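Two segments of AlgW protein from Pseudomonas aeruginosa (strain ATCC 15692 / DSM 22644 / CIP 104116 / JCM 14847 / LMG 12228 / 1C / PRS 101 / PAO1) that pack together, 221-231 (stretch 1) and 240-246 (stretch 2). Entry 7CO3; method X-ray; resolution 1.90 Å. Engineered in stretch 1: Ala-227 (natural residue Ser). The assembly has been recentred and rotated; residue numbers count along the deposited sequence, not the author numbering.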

ATOM      1  N   ALA B 221      -1.783   5.311  -2.422  1.00 15.82           N
ATOM      2  CA  ALA B 221      -0.702   4.727  -3.223  1.00 18.29           C
ATOM      3  C   ALA B 221      -0.351   5.704  -4.333  1.00 16.25           C
ATOM      4  O   ALA B 221      -1.226   6.171  -5.069  1.00 18.52           O
ATOM      5  CB  ALA B 221      -1.094   3.359  -3.812  1.00 16.08           C
ATOM      6  N   ILE B 222       0.927   6.052  -4.403  1.00 18.78           N
ATOM      7  CA  ILE B 222       1.436   7.008  -5.364  1.00 16.45           C
ATOM      8  C   ILE B 222       2.681   6.419  -5.971  1.00 16.62           C
ATOM      9  O   ILE B 222       3.586   6.007  -5.243  1.00 16.72           O
ATOM     10  CB  ILE B 222       1.703   8.383  -4.720  1.00 21.43           C
ATOM     11  CG1 ILE B 222       0.380   9.088  -4.441  1.00 16.68           C
ATOM     12  CG2 ILE B 222       2.574   9.241  -5.634  1.00 20.57           C
ATOM     13  CD1 ILE B 222       0.576  10.271  -3.488  1.00 19.42           C
ATOM     14  N   ASN B 223       2.715   6.371  -7.287  1.00 15.35           N
ATOM     15  CA  ASN B 223       3.723   5.688  -8.081  1.00 20.06           C
ATOM     16  C   ASN B 223       4.283   6.585  -9.165  1.00 21.57           C
ATOM     17  O   ASN B 223       3.670   7.602  -9.491  1.00 20.96           O
ATOM     18  CB  ASN B 223       3.096   4.452  -8.736  1.00 17.60           C
ATOM     19  CG  ASN B 223       2.940   3.311  -7.736  1.00 20.10           C
ATOM     20  OD1 ASN B 223       3.939   2.709  -7.353  1.00 14.88           O
ATOM     21  ND2 ASN B 223       1.711   3.024  -7.327  1.00 13.72           N
ATOM     22  N   PRO B 224       5.441   6.239  -9.753  1.00 23.68           N
ATOM     23  CA  PRO B 224       5.877   6.936 -10.982  1.00 31.98           C
ATOM     24  C   PRO B 224       4.739   7.001 -11.975  1.00 23.45           C
ATOM     25  O   PRO B 224       4.017   6.029 -12.179  1.00 21.77           O
ATOM     26  CB  PRO B 224       7.044   6.085 -11.498  1.00 34.82           C
ATOM     27  CG  PRO B 224       7.609   5.384 -10.216  1.00 25.40           C
ATOM     28  CD  PRO B 224       6.370   5.158  -9.357  1.00 24.02           C
ATOM     29  N   GLY B 225       4.542   8.176 -12.570  1.00 23.82           N
ATOM     30  CA  GLY B 225       3.343   8.467 -13.333  1.00 24.22           C
ATOM     31  C   GLY B 225       2.321   9.329 -12.600  1.00 24.65           C
ATOM     32  O   GLY B 225       1.502   9.967 -13.263  1.00 25.94           O
ATOM     33  N   ASN B 226       2.328   9.356 -11.248  1.00 24.85           N
ATOM     34  CA  ASN B 226       1.397  10.214 -10.488  1.00 31.81           C
ATOM     35  C   ASN B 226       1.840  11.684 -10.434  1.00 26.34           C
ATOM     36  O   ASN B 226       1.038  12.554 -10.057  1.00 19.76           O
ATOM     37  CB  ASN B 226       1.237   9.708  -9.050  1.00 24.09           C
ATOM     38  CG  ASN B 226       0.161   8.625  -8.909  1.00 19.32           C
ATOM     39  OD1 ASN B 226       0.482   7.452  -8.835  1.00 20.27           O
ATOM     40  ND2 ASN B 226      -1.101   9.016  -8.869  1.00 18.41           N
ATOM     41  N   ALA B 227       3.100  11.967 -10.743  1.00 23.82           N
ATOM     42  CA  ALA B 227       3.646  13.305 -10.556  1.00 28.27           C
ATOM     43  C   ALA B 227       2.871  14.336 -11.381  1.00 21.27           C
ATOM     44  O   ALA B 227       2.602  14.125 -12.562  1.00 22.59           O
ATOM     45  CB  ALA B 227       5.118  13.318 -10.935  1.00 28.41           C
ATOM     46  N   GLY B 228       2.473  15.443 -10.727  1.00 25.78           N
ATOM     47  CA  GLY B 228       1.709  16.497 -11.363  1.00 21.37           C
ATOM     48  C   GLY B 228       0.214  16.350 -11.245  1.00 25.58           C
ATOM     49  O   GLY B 228      -0.512  17.288 -11.601  1.00 23.33           O
ATOM     50  N   GLY B 229      -0.274  15.205 -10.739  1.00 21.56           N
ATOM     51  CA  GLY B 229      -1.696  14.958 -10.589  1.00 19.24           C
ATOM     52  C   GLY B 229      -2.230  15.462  -9.279  1.00 18.05           C
ATOM     53  O   GLY B 229      -1.517  16.089  -8.519  1.00 18.06           O
ATOM     54  N   ALA B 230      -3.523  15.205  -9.030  1.00 19.51           N
ATOM     55  CA  ALA B 230      -4.262  15.829  -7.934  1.00 20.88           C
ATOM     56  C   ALA B 230      -4.258  14.974  -6.663  1.00 16.72           C
ATOM     57  O   ALA B 230      -4.516  13.771  -6.711  1.00 17.08           O
ATOM     58  CB  ALA B 230      -5.712  16.095  -8.341  1.00 11.84           C
ATOM     59  N   LEU B 231      -4.008  15.606  -5.518  1.00 17.92           N
ATOM     60  CA  LEU B 231      -4.466  15.066  -4.239  1.00 17.28           C
ATOM     61  C   LEU B 231      -5.729  15.818  -3.859  1.00 18.02           C
ATOM     62  O   LEU B 231      -5.722  17.052  -3.782  1.00 21.46           O
ATOM     63  CB  LEU B 231      -3.413  15.211  -3.140  1.00 16.27           C
ATOM     64  CG  LEU B 231      -3.723  14.540  -1.810  1.00 19.09           C
ATOM     65  CD1 LEU B 231      -3.780  12.995  -2.010  1.00 15.12           C
ATOM     66  CD2 LEU B 231      -2.636  14.960  -0.781  1.00 15.75           C
ATOM     67  N   GLY B 240      -3.681  19.362  -3.029  1.00 18.59           N
ATOM     68  CA  GLY B 240      -2.253  19.327  -3.282  1.00 15.10           C
ATOM     69  C   GLY B 240      -1.943  18.772  -4.655  1.00 18.67           C
ATOM     70  O   GLY B 240      -2.822  18.300  -5.378  1.00 17.31           O
ATOM     71  N   ILE B 241      -0.674  18.871  -5.011  1.00 13.13           N
ATOM     72  CA  ILE B 241      -0.123  18.357  -6.262  1.00 17.87           C
ATOM     73  C   ILE B 241       0.848  17.252  -5.882  1.00 17.67           C
ATOM     74  O   ILE B 241       1.869  17.522  -5.249  1.00 18.30           O
ATOM     75  CB  ILE B 241       0.597  19.440  -7.097  1.00 21.39           C
ATOM     76  CG1 ILE B 241      -0.258  20.678  -7.287  1.00 15.91           C
ATOM     77  CG2 ILE B 241       1.020  18.847  -8.456  1.00 18.99           C
ATOM     78  CD1 ILE B 241      -1.429  20.433  -8.216  1.00 18.54           C
ATOM     79  N   ASN B 242       0.499  16.013  -6.223  1.00 20.03           N
ATOM     80  CA  ASN B 242       1.352  14.866  -5.935  1.00 19.95           C
ATOM     81  C   ASN B 242       2.681  14.986  -6.660  1.00 19.30           C
ATOM     82  O   ASN B 242       2.731  15.252  -7.850  1.00 21.33           O
ATOM     83  CB  ASN B 242       0.650  13.578  -6.345  1.00 23.01           C
ATOM     84  CG  ASN B 242      -0.612  13.357  -5.536  1.00 19.51           C
ATOM     85  OD1 ASN B 242      -0.616  13.608  -4.329  1.00 18.20           O
ATOM     86  ND2 ASN B 242      -1.671  12.940  -6.184  1.00 18.13           N
ATOM     87  N   THR B 243       3.759  14.701  -5.945  1.00 20.17           N
ATOM     88  CA  THR B 243       5.090  15.086  -6.378  1.00 27.48           C
ATOM     89  C   THR B 243       6.129  13.990  -6.270  1.00 28.65           C
ATOM     90  O   THR B 243       6.849  13.736  -7.233  1.00 31.55           O
ATOM     91  CB  THR B 243       5.557  16.280  -5.518  1.00 29.91           C
ATOM     92  OG1 THR B 243       4.809  17.436  -5.925  1.00 26.23           O
ATOM     93  CG2 THR B 243       7.037  16.555  -5.732  1.00 27.72           C
ATOM     94  N   ALA B 244       6.221  13.367  -5.090  1.00 27.52           N
ATOM     95  CA  ALA B 244       7.328  12.490  -4.761  1.00 27.73           C
ATOM     96  C   ALA B 244       6.856  11.360  -3.832  1.00 24.43           C
ATOM     97  O   ALA B 244       5.762  11.405  -3.243  1.00 17.24           O
ATOM     98  CB  ALA B 244       8.461  13.288  -4.097  1.00 26.84           C
ATOM     99  N   ILE B 245       7.715  10.349  -3.705  1.00 18.13           N
ATOM    100  CA  ILE B 245       7.532   9.255  -2.767  1.00 25.69           C
ATOM    101  C   ILE B 245       8.860   8.922  -2.112  1.00 25.41           C
ATOM    102  O   ILE B 245       9.930   9.277  -2.601  1.00 33.91           O
ATOM    103  CB  ILE B 245       6.975   7.994  -3.456  1.00 22.42           C
ATOM    104  CG1 ILE B 245       8.068   7.287  -4.283  1.00 29.31           C
ATOM    105  CG2 ILE B 245       5.750   8.349  -4.307  1.00 28.51           C
ATOM    106  CD1 ILE B 245       7.665   5.809  -4.734  1.00 29.09           C
ATOM    107  N   PHE B 246       8.776   8.222  -1.001  1.00 26.90           N
ATOM    108  CA  PHE B 246       9.941   7.604  -0.392  1.00 35.47           C
ATOM    109  C   PHE B 246       9.725   6.101  -0.473  1.00 27.55           C
ATOM    110  O   PHE B 246       8.692   5.586  -0.023  1.00 22.65           O
ATOM    111  CB  PHE B 246      10.163   8.049   1.060  1.00 34.87           C
ATOM    112  CG  PHE B 246      11.515   7.687   1.579  1.00 39.23           C
ATOM    113  CD1 PHE B 246      11.789   6.384   2.027  1.00 36.12           C
ATOM    114  CD2 PHE B 246      12.539   8.620   1.577  1.00 44.78           C
ATOM    115  CE1 PHE B 246      13.066   6.033   2.479  1.00 35.30           C
ATOM    116  CE2 PHE B 246      13.816   8.279   2.037  1.00 43.19           C
ATOM    117  CZ  PHE B 246      14.078   6.994   2.481  1.00 44.63           C
TER
HETATM  118  O   HOH W   1      -1.450  11.968  -8.889  1.00 18.91           O

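Ala-230 and Leu-231 pair antiparallel with Ile-241 and Gly-240. Leu-231 and Gly-240 exchange two backbone hydrogen bonds: Leu-231 N to Gly-240 O at 2.9 Å, and Gly-240 N to Leu-231 O at 3.2 Å. Ala-230 and Ile-241 form the neighbouring pair, with their side chains on the same face of the sheet. Asn-242 adds two backbone hydrogen bonds. Asn-242 N donates to Gly-229 O (3.1 Å), and Asn-242 O accepts from Gly-228 N (2.9 Å).

Asn-242 is the most covered residue of the contact. With chi1 at -63° (m) and chi2 at -41°, its amide lies against stretch 1. Asn-242 ND2 donates to the O of water 1 (2.9 Å) and sits 3.0 Å from Ala-230 O. Asn-242 OD1 is buried without a polar partner; it lies 3.6 Å from Ile-222 CD1 and 3.4 Å from CB of Leu-231 (t, p). The same water is held by Asn-226: Asn-226 O accepts from the O of water 1 (2.8 Å), and Asn-226 ND2 donates to the O of water 1 (3.0 Å).

Asn-226 is an m rotamer, chi1 -86°. Here Asn-226 OD1 accepts from Asn-223 N (2.9 Å), reinforcing the first of two consecutive type II turns. Gly-225 and Gly-228 have positive phi, where a CB would jam against the preceding carbonyl O. Ile-241 (m, m) places CG2 3.8 Å from Gly-228 CA. Ala-227 is engineered, replacing Ser; Ala-227 CB lies 4.1 Å from Thr-243 O.

At the other end the side chains in contact are apolar. Ile-222 (m, t) and Ile-245 (p, t) both point toward the other stretch. Ile-222 CG2 meets Ile-245 CG2 at 3.6 Å, and Ile-245 CG2 also lies 3.3 Å from Ile-222 O. Thr-243 points away; in its m rotamer, Thr-243 OG1 donates to Ile-241 O (3.0 Å) and is also bonded elsewhere in the structure. The contact buries 584 Å² in total.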